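Local coordinates for methionine-binding lipoprotein MetQ (Bacillus subtilis subsp. subtilis, PDB 4GOT) that probably binds methionine at the cell surface and hands it to the permease of the MetNPQ ABC importer, and is also implicated in methionine sulfoxide transport, at residues P64-E69 / Y76-A81; N206-R211 / A222-L227; F89-K94 / A122-A127. One frame throughout, in Å; residues are numbered along the deposited sequence. Where two conformers were deposited one is given.

Interaction 1: residues P64-E69 / Y76-A81. With MSE (selenomethionine), chain B.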
loop_
_atom_site.group_PDB
_atom_site.type_symbol
_atom_site.label_atom_id
_atom_site.label_comp_id
_atom_site.label_asym_id
_atom_site.label_seq_id
_atom_site.Cartn_x
_atom_site.Cartn_y
_atom_site.Cartn_z
ATOM N N PRO A 64 3.204 7.067 -5.674
ATOM C CA PRO A 64 4.475 6.546 -6.221
ATOM C C PRO A 64 4.271 5.228 -6.999
ATOM O O PRO A 64 4.867 5.035 -8.066
ATOM C CB PRO A 64 5.329 6.394 -4.963
ATOM C CG PRO A 64 4.889 7.571 -4.096
ATOM C CD PRO A 64 3.371 7.494 -4.263
ATOM N N TYR A 65 3.393 4.359 -6.512
ATOM C CA TYR A 65 3.162 3.117 -7.224
ATOM C C TYR A 65 2.528 3.418 -8.603
ATOM O O TYR A 65 2.926 2.852 -9.616
ATOM C CB TYR A 65 2.289 2.169 -6.423
ATOM C CG TYR A 65 2.223 0.789 -7.066
ATOM C CD1 TYR A 65 1.264 0.493 -7.992
ATOM C CD2 TYR A 65 3.144 -0.213 -6.729
ATOM C CE1 TYR A 65 1.215 -0.743 -8.613
ATOM C CE2 TYR A 65 3.097 -1.467 -7.345
ATOM C CZ TYR A 65 2.124 -1.721 -8.293
ATOM O OH TYR A 65 2.009 -2.970 -8.890
ATOM N N LEU A 66 1.505 4.276 -8.607
ATOM C CA LEU A 66 0.793 4.679 -9.831
ATOM C C LEU A 66 1.756 5.301 -10.852
ATOM O O LEU A 66 1.745 4.931 -12.026
ATOM C CB LEU A 66 -0.370 5.658 -9.512
ATOM C CG LEU A 66 -1.138 6.144 -10.778
ATOM C CD1 LEU A 66 -1.790 4.975 -11.562
ATOM C CD2 LEU A 66 -2.158 7.213 -10.391
ATOM N N GLU A 67 2.622 6.212 -10.375
ATOM C CA GLU A 67 3.625 6.845 -11.247
ATOM C C GLU A 67 4.581 5.877 -11.913
ATOM O O GLU A 67 4.791 5.939 -13.148
ATOM C CB GLU A 67 4.408 7.903 -10.473
ATOM C CG GLU A 67 3.546 9.108 -10.247
ATOM C CD GLU A 67 4.281 10.199 -9.528
ATOM O OE1 GLU A 67 5.487 10.014 -9.239
ATOM O OE2 GLU A 67 3.626 11.219 -9.262
ATOM N N GLN A 68 5.150 4.982 -11.108
ATOM C CA GLN A 68 5.966 3.887 -11.646
ATOM C C GLN A 68 5.229 3.053 -12.691
ATOM O O GLN A 68 5.810 2.664 -13.715
ATOM C CB GLN A 68 6.436 2.932 -10.513
ATOM C CG GLN A 68 7.311 1.760 -10.997
ATOM C CD GLN A 68 8.662 2.198 -11.582
ATOM O OE1 GLN A 68 9.188 3.251 -11.249
ATOM N NE2 GLN A 68 9.227 1.363 -12.447
ATOM N N GLU A 69 3.981 2.702 -12.399
ATOM C CA GLU A 69 3.187 1.866 -13.339
ATOM C C GLU A 69 3.000 2.541 -14.683
ATOM O O GLU A 69 3.093 1.899 -15.751
ATOM C CB GLU A 69 1.853 1.544 -12.743
ATOM C CG GLU A 69 1.984 0.569 -11.578
ATOM C CD GLU A 69 1.841 -0.879 -12.029
ATOM O OE1 GLU A 69 0.692 -1.230 -12.403
ATOM O OE2 GLU A 69 2.864 -1.627 -11.977
ATOM N N TYR A 76 -1.193 3.012 -20.075
ATOM C CA TYR A 76 -2.026 3.395 -18.899
ATOM C C TYR A 76 -2.197 4.917 -18.786
ATOM O O TYR A 76 -1.265 5.620 -18.372
ATOM C CB TYR A 76 -1.395 2.940 -17.578
ATOM C CG TYR A 76 -1.308 1.465 -17.327
ATOM C CD1 TYR A 76 -1.835 0.541 -18.231
ATOM C CD2 TYR A 76 -0.724 0.986 -16.148
ATOM C CE1 TYR A 76 -1.757 -0.813 -17.984
ATOM C CE2 TYR A 76 -0.634 -0.373 -15.898
ATOM C CZ TYR A 76 -1.168 -1.264 -16.816
ATOM O OH TYR A 76 -1.118 -2.609 -16.578
ATOM N N LYS A 77 -3.377 5.429 -19.123
ATOM C CA LYS A 77 -3.678 6.856 -18.956
ATOM C C LYS A 77 -4.610 6.941 -17.751
ATOM O O LYS A 77 -5.840 6.923 -17.903
ATOM C CB LYS A 77 -4.350 7.437 -20.216
ATOM C CG LYS A 77 -3.658 7.140 -21.539
ATOM C CD LYS A 77 -2.268 7.740 -21.556
ATOM C CE LYS A 77 -1.554 7.462 -22.873
ATOM N NZ LYS A 77 -0.097 7.741 -22.722
ATOM N N LEU A 78 -4.012 6.940 -16.563
ATOM C CA LEU A 78 -4.738 6.868 -15.310
ATOM C C LEU A 78 -4.525 8.155 -14.527
ATOM O O LEU A 78 -3.563 8.886 -14.779
ATOM C CB LEU A 78 -4.274 5.652 -14.511
ATOM C CG LEU A 78 -4.409 4.327 -15.277
ATOM C CD1 LEU A 78 -3.962 3.162 -14.411
ATOM C CD2 LEU A 78 -5.843 4.178 -15.737
ATOM N N VAL A 79 -5.429 8.424 -13.592
ATOM C CA VAL A 79 -5.354 9.618 -12.735
ATOM C C VAL A 79 -5.752 9.251 -11.301
ATOM O O VAL A 79 -6.578 8.329 -11.072
ATOM C CB VAL A 79 -6.259 10.782 -13.261
ATOM C CG1 VAL A 79 -5.699 11.389 -14.551
ATOM C CG2 VAL A 79 -7.701 10.317 -13.463
ATOM N N ASN A 80 -5.157 9.962 -10.343
ATOM C CA ASN A 80 -5.540 9.913 -8.929
ATOM C C ASN A 80 -6.872 10.666 -8.767
ATOM O O ASN A 80 -6.931 11.860 -9.031
ATOM C CB ASN A 80 -4.438 10.620 -8.154
ATOM C CG ASN A 80 -4.738 10.794 -6.699
ATOM O OD1 ASN A 80 -5.614 10.138 -6.136
ATOM N ND2 ASN A 80 -3.974 11.665 -6.057
ATOM N N ALA A 81 -7.923 9.991 -8.328
ATOM C CA ALA A 81 -9.183 10.634 -8.027
ATOM C C ALA A 81 -9.186 11.195 -6.588
ATOM O O ALA A 81 -10.065 11.982 -6.272
ATOM C CB ALA A 81 -10.353 9.672 -8.198
HETATM N N MSE B 300 -1.755 -0.979 0.451
HETATM C CA MSE B 300 -0.289 -0.980 0.171
HETATM C C MSE B 300 0.514 -0.033 1.124
HETATM O O MSE B 300 0.106 1.091 1.247
HETATM O OXT MSE B 300 1.573 -0.315 1.740
HETATM C CB MSE B 300 -0.069 -0.518 -1.278
HETATM C CG MSE B 300 1.304 -0.736 -1.831
HETATM SE SE MSE B 300 1.557 0.080 -3.617
HETATM C CE MSE B 300 0.518 -1.358 -4.733
HETATM O O HOH W 1 0.023 -3.275 -14.111
#
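Leu66 and Leu78 face each other where the start of strand 78-86 runs back, nearly antiparallel, along helix 63-72; the axes of helix 64-69 and strand 78-81 come within 9.7 Å at an angle of 169°. Leu66 carries the apolar part. With CG anti to the backbone N, its isobutyl group reaches out to the strand, and CD1 settles 3.9 Å from Leu78 CB, with Leu78 CD1 close by. Its other methyl lies against the strand backbone, Leu66 CD2 being 4.1 Å from Asn80 N, while Ile207 of the neighbouring strand touches the same side chain. One helical turn on, Glu69 meets Tyr76 differently. Its chain bends at chi2 (-92°). This brings OE1 in the plane of the phenol ring to its edge, 3.8 Å from Tyr76 CE2. The carboxylate and ring planes are 51° apart. No direct hydrogen bond joins the two; a water bridges them instead, donating to Glu69 OE1 at 2.7 Å and accepting from Tyr76 OH at 2.8 Å. Asn47 ND2 is a second donor to Glu69 OE1. On the ligand side of the same helix, Tyr65 lays one ring face against the bound selenomethionine, whose CE methyl sits 3.4 Å above the plane, over the ring centre. The helix thus lies between the two: Leu66 packs on the strand and Glu69 is water-bridged to Tyr76 in the loop before it, while Tyr65 offers the ligand's selenoether end an apolar aromatic surface, consistent with a pocket for the thioether of methionine.

Interaction 2: residues N206-R211 / A222-L227. With MSE (selenomethionine), chain B.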
loop_
_atom_site.group_PDB
_atom_site.type_symbol
_atom_site.label_atom_id
_atom_site.label_comp_id
_atom_site.label_asym_id
_atom_site.label_seq_id
_atom_site.Cartn_x
_atom_site.Cartn_y
_atom_site.Cartn_z
ATOM N N ASN A 206 -2.912 5.656 0.278
ATOM C CA ASN A 206 -3.567 4.890 -0.775
ATOM C C ASN A 206 -4.724 5.712 -1.370
ATOM O O ASN A 206 -5.387 6.466 -0.665
ATOM C CB ASN A 206 -4.133 3.578 -0.206
ATOM C CG ASN A 206 -3.058 2.517 0.041
ATOM O OD1 ASN A 206 -3.322 1.361 -0.145
ATOM N ND2 ASN A 206 -1.823 2.926 0.444
ATOM N N ILE A 207 -4.984 5.507 -2.651
ATOM C CA ILE A 207 -5.824 6.376 -3.434
ATOM C C ILE A 207 -6.857 5.566 -4.223
ATOM O O ILE A 207 -6.731 4.324 -4.403
ATOM C CB ILE A 207 -4.988 7.232 -4.433
ATOM C CG1 ILE A 207 -4.343 6.364 -5.520
ATOM C CG2 ILE A 207 -3.990 8.131 -3.672
ATOM C CD1 ILE A 207 -3.745 7.035 -6.752
ATOM N N ILE A 208 -7.861 6.305 -4.679
ATOM C CA ILE A 208 -8.724 5.880 -5.743
ATOM C C ILE A 208 -8.119 6.358 -7.062
ATOM O O ILE A 208 -7.804 7.527 -7.217
ATOM C CB ILE A 208 -10.163 6.382 -5.542
ATOM C CG1 ILE A 208 -10.724 5.826 -4.222
ATOM C CG2 ILE A 208 -11.004 6.003 -6.750
ATOM C CD1 ILE A 208 -11.054 4.325 -4.208
ATOM N N ALA A 209 -7.895 5.420 -7.972
ATOM C CA ALA A 209 -7.448 5.739 -9.340
ATOM C C ALA A 209 -8.558 5.419 -10.349
ATOM O O ALA A 209 -9.306 4.423 -10.173
ATOM C CB ALA A 209 -6.166 4.989 -9.687
ATOM N N VAL A 210 -8.651 6.277 -11.373
ATOM C CA VAL A 210 -9.618 6.169 -12.460
ATOM C C VAL A 210 -8.886 6.421 -13.777
ATOM O O VAL A 210 -7.710 6.811 -13.784
ATOM C CB VAL A 210 -10.818 7.152 -12.244
ATOM C CG1 VAL A 210 -11.564 6.835 -10.919
ATOM C CG2 VAL A 210 -10.346 8.623 -12.265
ATOM N N ARG A 211 -9.567 6.184 -14.893
ATOM C CA ARG A 211 -9.039 6.558 -16.197
ATOM C C ARG A 211 -9.063 8.084 -16.393
ATOM O O ARG A 211 -9.893 8.784 -15.818
ATOM C CB ARG A 211 -9.795 5.833 -17.316
ATOM C CG ARG A 211 -9.498 4.345 -17.338
ATOM C CD ARG A 211 -10.067 3.644 -18.584
ATOM N NE ARG A 211 -11.517 3.769 -18.550
ATOM C CZ ARG A 211 -12.323 3.114 -17.717
ATOM N NH1 ARG A 211 -11.858 2.244 -16.843
ATOM N NH2 ARG A 211 -13.625 3.344 -17.752
ATOM N N ALA A 222 -19.280 10.894 -5.943
ATOM C CA ALA A 222 -20.124 10.221 -4.961
ATOM C C ALA A 222 -19.323 9.218 -4.115
ATOM O O ALA A 222 -19.507 9.149 -2.896
ATOM C CB ALA A 222 -21.300 9.513 -5.661
ATOM N N LEU A 223 -18.453 8.441 -4.762
ATOM C CA LEU A 223 -17.556 7.492 -4.081
ATOM C C LEU A 223 -16.576 8.237 -3.135
ATOM O O LEU A 223 -16.492 7.884 -1.959
ATOM C CB LEU A 223 -16.826 6.616 -5.110
ATOM C CG LEU A 223 -15.823 5.591 -4.549
ATOM C CD1 LEU A 223 -16.503 4.474 -3.761
ATOM C CD2 LEU A 223 -14.932 5.075 -5.669
HETATM N N MSE A 224 -15.901 9.283 -3.629
HETATM C CA MSE A 224 -14.971 10.061 -2.813
HETATM C C MSE A 224 -15.666 10.648 -1.609
HETATM O O MSE A 224 -15.119 10.642 -0.528
HETATM C CB MSE A 224 -14.316 11.189 -3.627
HETATM C CG MSE A 224 -13.435 10.703 -4.767
HETATM SE SE MSE A 224 -12.300 9.191 -4.272
HETATM C CE MSE A 224 -11.175 10.055 -2.943
ATOM N N GLU A 225 -16.885 11.151 -1.821
ATOM C CA GLU A 225 -17.741 11.681 -0.764
ATOM C C GLU A 225 -17.998 10.670 0.354
ATOM O O GLU A 225 -17.843 10.970 1.522
ATOM C CB GLU A 225 -19.077 12.154 -1.336
ATOM C CG GLU A 225 -19.087 13.601 -1.781
ATOM C CD GLU A 225 -20.474 14.108 -2.214
ATOM O OE1 GLU A 225 -21.482 13.358 -2.106
ATOM O OE2 GLU A 225 -20.562 15.270 -2.669
ATOM N N VAL A 226 -18.459 9.479 0.008
ATOM C CA VAL A 226 -18.677 8.447 1.021
ATOM C C VAL A 226 -17.368 8.040 1.741
ATOM O O VAL A 226 -17.362 7.900 2.984
ATOM C CB VAL A 226 -19.389 7.202 0.445
ATOM C CG1 VAL A 226 -19.426 6.104 1.491
ATOM C CG2 VAL A 226 -20.806 7.566 0.001
ATOM N N LEU A 227 -16.275 7.899 0.987
ATOM C CA LEU A 227 -14.984 7.434 1.567
ATOM C C LEU A 227 -14.332 8.486 2.501
ATOM O O LEU A 227 -13.391 8.180 3.290
ATOM C CB LEU A 227 -13.999 7.004 0.491
ATOM C CG LEU A 227 -14.358 5.803 -0.358
ATOM C CD1 LEU A 227 -13.343 5.626 -1.502
ATOM C CD2 LEU A 227 -14.495 4.544 0.484
HETATM N N MSE B 300 -1.755 -0.979 0.451
HETATM C CA MSE B 300 -0.289 -0.980 0.171
HETATM C C MSE B 300 0.514 -0.033 1.124
HETATM O O MSE B 300 0.106 1.091 1.247
HETATM O OXT MSE B 300 1.573 -0.315 1.740
HETATM C CB MSE B 300 -0.069 -0.518 -1.278
HETATM C CG MSE B 300 1.304 -0.736 -1.831
HETATM SE SE MSE B 300 1.557 0.080 -3.617
HETATM C CE MSE B 300 0.518 -1.358 -4.733
#
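Ile208 alone represents strand 206-211 in this contact, meeting three side chains of helix 222-227 with three different parts of itself. Its CG1 lies 3.7 Å from the selenium of Met224, a selenomethionine residue, and the two side chains run alongside each other with opposite headings. The first bond of the Met224 side chain heads neither toward the strand nor away, but the bend at chi2 (-43°) brings SE in close. Leu227 approaches otherwise, tip to tip: its CD1 is 3.8 Å from Ile208 CD1. The branch methyl of Ile208 takes the third partner, CG2 standing 4.2 Å from Leu223 CD2 in a looser, slanting contact. Strand 206-211 lies inside the mixed sheet of one lobe of this periplasmic-binding-protein fold, between strands 57-62 and 78-86, and helix 218-227 covers a face of that sheet, running antiparallel to the strand (170° between the segment axes). Helix 14-29 packs beside it, with Ile20 on Leu227 and Leu28 on Leu223. At its beginning the strand leaves this apolar layer and enters the ligand pocket, where Asn206 grips the amino-acid end of the bound selenomethionine twice. Its OD1 accepts from the ligand N at 2.9 Å, and its ND2 donates to the ligand O at 2.8 Å in a nearly straight bond (167°). The amide is held on the protein side too, OD1 by His17 NE2 and ND2 by Tyr204 O.

Interaction 3: residues F89-K94 / A122-A127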
loop_
_atom_site.group_PDB
_atom_site.type_symbol
_atom_site.label_atom_id
_atom_site.label_comp_id
_atom_site.label_asym_id
_atom_site.label_seq_id
_atom_site.Cartn_x
_atom_site.Cartn_y
_atom_site.Cartn_z
ATOM N N PHE A 89 3.999 1.119 6.866
ATOM C CA PHE A 89 4.754 -0.081 6.534
ATOM C C PHE A 89 5.354 -0.742 7.792
ATOM O O PHE A 89 5.764 -0.061 8.767
ATOM C CB PHE A 89 5.910 0.349 5.609
ATOM C CG PHE A 89 6.259 -0.617 4.503
ATOM C CD1 PHE A 89 5.535 -1.757 4.239
ATOM C CD2 PHE A 89 7.292 -0.286 3.654
ATOM C CE1 PHE A 89 5.869 -2.601 3.199
ATOM C CE2 PHE A 89 7.615 -1.119 2.580
ATOM C CZ PHE A 89 6.898 -2.290 2.355
ATOM N N GLY A 90 5.391 -2.066 7.757
ATOM C CA GLY A 90 5.954 -2.866 8.841
ATOM C C GLY A 90 7.117 -3.780 8.433
ATOM O O GLY A 90 7.179 -4.317 7.274
ATOM N N ILE A 91 8.027 -3.947 9.403
ATOM C CA ILE A 91 9.053 -4.975 9.396
ATOM C C ILE A 91 8.778 -5.998 10.499
ATOM O O ILE A 91 8.419 -5.630 11.632
ATOM C CB ILE A 91 10.468 -4.419 9.626
ATOM C CG1 ILE A 91 10.759 -3.284 8.614
ATOM C CG2 ILE A 91 11.464 -5.587 9.534
ATOM C CD1 ILE A 91 11.931 -2.386 8.981
ATOM N N TYR A 92 8.937 -7.276 10.133
ATOM C CA TYR A 92 8.533 -8.415 10.941
ATOM C C TYR A 92 9.725 -9.388 11.052
ATOM O O TYR A 92 10.539 -9.497 10.124
ATOM C CB TYR A 92 7.373 -9.130 10.248
ATOM C CG TYR A 92 6.086 -8.327 10.212
ATOM C CD1 TYR A 92 5.894 -7.317 9.259
ATOM C CD2 TYR A 92 5.058 -8.585 11.119
ATOM C CE1 TYR A 92 4.731 -6.580 9.218
ATOM C CE2 TYR A 92 3.886 -7.852 11.081
ATOM C CZ TYR A 92 3.724 -6.847 10.125
ATOM O OH TYR A 92 2.563 -6.100 10.066
ATOM N N SER A 93 9.837 -10.067 12.190
ATOM C CA SER A 93 10.820 -11.138 12.377
ATOM C C SER A 93 10.294 -12.139 13.389
ATOM O O SER A 93 9.799 -11.710 14.414
ATOM C CB SER A 93 12.140 -10.571 12.914
ATOM O OG SER A 93 13.123 -11.588 12.959
ATOM N N LYS A 94 10.439 -13.455 13.136
ATOM C CA LYS A 94 10.156 -14.460 14.187
ATOM C C LYS A 94 11.337 -14.652 15.126
ATOM O O LYS A 94 11.205 -15.269 16.165
ATOM C CB LYS A 94 9.826 -15.831 13.571
ATOM C CG LYS A 94 8.659 -15.834 12.610
ATOM C CD LYS A 94 7.333 -16.036 13.308
ATOM C CE LYS A 94 6.391 -16.857 12.438
ATOM N NZ LYS A 94 6.838 -18.281 12.247
ATOM N N ALA A 122 14.291 3.513 3.555
ATOM C CA ALA A 122 14.205 4.714 4.401
ATOM C C ALA A 122 13.971 4.279 5.844
ATOM O O ALA A 122 14.465 4.921 6.765
ATOM C CB ALA A 122 13.096 5.655 3.936
HETATM N N MSE A 123 13.226 3.191 6.027
HETATM C CA MSE A 123 13.035 2.606 7.361
HETATM C C MSE A 123 14.326 2.075 7.958
HETATM O O MSE A 123 14.545 2.214 9.147
HETATM C CB MSE A 123 12.015 1.465 7.328
HETATM C CG MSE A 123 10.612 1.982 7.160
HETATM SE SE MSE A 123 9.304 0.585 7.254
HETATM C CE MSE A 123 9.273 0.377 9.213
ATOM N N LEU A 124 15.157 1.444 7.131
ATOM C CA LEU A 124 16.447 0.971 7.575
ATOM C C LEU A 124 17.378 2.157 7.859
ATOM O O LEU A 124 18.163 2.083 8.772
ATOM C CB LEU A 124 17.098 0.036 6.587
ATOM C CG LEU A 124 16.286 -1.209 6.148
ATOM C CD1 LEU A 124 17.131 -2.119 5.256
ATOM C CD2 LEU A 124 15.782 -1.964 7.375
ATOM N N GLU A 125 17.289 3.238 7.088
ATOM C CA GLU A 125 18.182 4.378 7.312
ATOM C C GLU A 125 17.783 5.092 8.615
ATOM O O GLU A 125 18.641 5.491 9.407
ATOM C CB GLU A 125 18.178 5.333 6.107
ATOM C CG GLU A 125 19.087 6.555 6.301
ATOM C CD GLU A 125 19.147 7.477 5.082
ATOM O OE1 GLU A 125 18.067 7.794 4.503
ATOM O OE2 GLU A 125 20.276 7.882 4.714
ATOM N N ASN A 126 16.478 5.249 8.815
ATOM C CA ASN A 126 15.922 5.810 10.044
ATOM C C ASN A 126 16.285 4.971 11.290
ATOM O O ASN A 126 16.502 5.544 12.364
ATOM C CB ASN A 126 14.389 5.937 9.925
ATOM C CG ASN A 126 13.739 6.360 11.242
ATOM O OD1 ASN A 126 13.745 7.539 11.587
ATOM N ND2 ASN A 126 13.210 5.395 12.001
ATOM N N ALA A 127 16.339 3.634 11.142
ATOM C CA ALA A 127 16.828 2.705 12.217
ATOM C C ALA A 127 18.345 2.775 12.481
ATOM O O ALA A 127 18.825 2.210 13.464
ATOM C CB ALA A 127 16.414 1.246 11.938
#
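Met123, a selenomethionine residue, points from helix 117-126 between the side chains of Phe89 and Ile91 and meets both. Its chi1 and extended chi2 carry selenium to Phe89, and the turn at chi3 (78°) swings the terminal methyl to Phe89 O and Ile91. SE lies 3.8 Å from Phe89 CB and 5.1 Å from the centroid of the phenyl ring, 55° off the ring normal, an oblique Met-aromatic contact. The CE methyl also rests beside the backbone, 3.6 Å from Phe89 O. Ile91 comes to meet the same methyl tip to tip, its CD1 being 3.8 Å from Met123 CE. That isoleucine methyl has a second neighbour in Leu124, whose CD2 ends 4.2 Å from Ile91 CD1; the leucine's first side-chain bond points neither toward the strand nor away, yet its end comes nearer. The two residues that reach the helix, Phe89 and Ile91, alternate with Gly90 along the chain. Strand 90-92 lies between strands 174-177 and 195-196 in the five-stranded sheet, and helix 117-126 packs on it, with Phe176 touching Phe89, Ile91 and Met123 alike. The nearest side-chain atom of Phe89 is also about 5 Å from the bound selenomethionine, and the ring touches Arg119, a pocket residue on the same helix whose NH1 hydrogen-bonds the ligand. No hydrogen bond crosses between the two segments: dispersion joins helix to strand, with selenium standing where the natural methionine has sulfur, and this apolar packing adjoins Arg119 of the methionine site.

All three interactions pack a helix against a strand without a direct hydrogen bond between the segments. Interactions 1 and 2 belong to one sheet: their strands are neighbours, with backbone bonds pairing Val79 with Val210 and Ala81 with Ile208, and both touch the bound ligand, at its selenoether end and its amino-acid end respectively. Interaction 3 sits on the five-stranded sheet, on the opposite side of the chain's centre, about 26 Å and 30 Å from them between centres, and only approaches the ligand. Interactions 2 and 3 are buried and apolar, each using a selenomethionine residue. Interaction 1 is partly buried, adding a water-bridged polar pair to its leucine packing.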